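PDB 1TUO: putative phosphomannomutase from Thermus thermophilus, which probably acts as a magnesium-dependent phosphosugar mutase of the phosphohexose mutase family, shifting a phosphate group between positions of a sugar phosphate. Local coordinates for residues 357-360 and 365-368. Sequence-based numbering, arbitrary orientation.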
loop_
_atom_site.group_PDB
_atom_site.type_symbol
_atom_site.label_atom_id
_atom_site.label_comp_id
_atom_site.label_asym_id
_atom_site.label_seq_id
_atom_site.Cartn_x
_atom_site.Cartn_y
_atom_site.Cartn_z
ATOM N N GLU A 357 -14.028 -3.067 11.236
ATOM C CA GLU A 357 -14.332 -4.198 12.111
ATOM C C GLU A 357 -13.848 -3.932 13.539
ATOM O O GLU A 357 -14.593 -4.139 14.501
ATOM C CB GLU A 357 -13.675 -5.483 11.597
ATOM C CG GLU A 357 -14.088 -6.740 12.383
ATOM C CD GLU A 357 -13.324 -7.984 11.968
ATOM O OE1 GLU A 357 -13.387 -8.357 10.779
ATOM O OE2 GLU A 357 -12.660 -8.595 12.834
ATOM N N SER A 358 -12.604 -3.471 13.672
ATOM C CA SER A 358 -12.022 -3.198 14.990
ATOM C C SER A 358 -12.869 -2.232 15.814
ATOM O O SER A 358 -13.081 -2.444 17.010
ATOM C CB SER A 358 -10.601 -2.619 14.857
ATOM O OG SER A 358 -10.625 -1.280 14.388
ATOM N N VAL A 359 -13.350 -1.172 15.180
ATOM C CA VAL A 359 -14.159 -0.193 15.890
ATOM C C VAL A 359 -15.465 -0.816 16.372
ATOM O O VAL A 359 -15.875 -0.612 17.516
ATOM C CB VAL A 359 -14.454 1.027 14.999
ATOM C CG1 VAL A 359 -15.417 1.973 15.705
ATOM C CG2 VAL A 359 -13.143 1.754 14.680
ATOM N N ALA A 360 -16.106 -1.594 15.508
ATOM C CA ALA A 360 -17.368 -2.235 15.865
ATOM C C ALA A 360 -17.199 -3.295 16.953
ATOM O O ALA A 360 -17.949 -3.319 17.934
ATOM C CB ALA A 360 -18.002 -2.853 14.627
ATOM N N ASP A 365 -13.573 3.890 19.329
ATOM C CA ASP A 365 -13.187 4.493 18.062
ATOM C C ASP A 365 -11.681 4.321 17.912
ATOM O O ASP A 365 -11.001 3.910 18.852
ATOM C CB ASP A 365 -13.601 5.971 17.977
ATOM C CG ASP A 365 -12.892 6.855 18.983
ATOM O OD1 ASP A 365 -11.658 6.787 19.081
ATOM O OD2 ASP A 365 -13.582 7.641 19.666
ATOM N N LEU A 366 -11.154 4.620 16.733
ATOM C CA LEU A 366 -9.728 4.437 16.489
ATOM C C LEU A 366 -8.796 5.192 17.431
ATOM O O LEU A 366 -7.752 4.668 17.831
ATOM C CB LEU A 366 -9.414 4.789 15.031
ATOM C CG LEU A 366 -10.074 3.828 14.035
ATOM C CD1 LEU A 366 -9.891 4.358 12.620
ATOM C CD2 LEU A 366 -9.467 2.430 14.177
ATOM N N ALA A 367 -9.170 6.415 17.781
ATOM C CA ALA A 367 -8.359 7.228 18.675
ATOM C C ALA A 367 -8.248 6.535 20.024
ATOM O O ALA A 367 -7.173 6.487 20.622
ATOM C CB ALA A 367 -8.981 8.618 18.831
ATOM N N GLU A 368 -9.360 5.981 20.497
ATOM C CA GLU A 368 -9.354 5.290 21.780
ATOM C C GLU A 368 -8.585 3.975 21.699
ATOM O O GLU A 368 -7.929 3.575 22.663
ATOM C CB GLU A 368 -10.785 5.045 22.266
ATOM C CG GLU A 368 -11.524 6.331 22.610
ATOM C CD GLU A 368 -10.750 7.199 23.597
ATOM O OE1 GLU A 368 -10.515 6.749 24.741
ATOM O OE2 GLU A 368 -10.370 8.333 23.226
#
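Val-359 and Leu-366 meet through a valine methyl and the branched end of the leucine, near the end of one helix and the start of the next. CG2 of Val-359 lies 3.8 Å from the branch carbon CG of Leu-366 and just as near its CD2, and the two side chains run at about a right angle to each other. The other valine branch, CG1, reaches instead toward the backbone, 4.1 Å from CA of Asp-365. This division of labour follows from the valine rotamer: CG1 stands trans to the backbone N (chi1 174°), leaving CG2 on the N side, where the leucine comes in. In Leu-366, CD1 is anti to CA (chi2 172°) and CD2 is the branch turned toward Val-359 and Ser-358, with OG of Ser-358 3.9 Å from CD2 of Leu-366, a van der Waals contact. The hydroxyl itself has polar partners on both helices, hydrogen-bonding to the carbonyl of Leu-355 one turn back and to the amide NE2 of Gln-369, which ties the helices together beside the apolar contact.

The CB of Asp-365 is directed away from segment 357-360, and the residue serves as N-cap of the second helix. Its OD1 accepts from the backbone N of Glu-368 at 2.8 Å, in a fairly straight bond (160°) that arrives nearly along the carboxylate C-O direction. This capping bond helps to hold the first turn, which carries Leu-366, and the negative charge probably interacts favourably with the helix dipole.

Two consecutive helices are joined here by a short connection, 348-362 leading into 366-377. The pair packs against the preceding domain's sheet, with Val-359 and Leu-366 both touching Phe-244 of strand 244-248 and Leu-366 also resting on Val-257 and Leu-259 of strand 255-259.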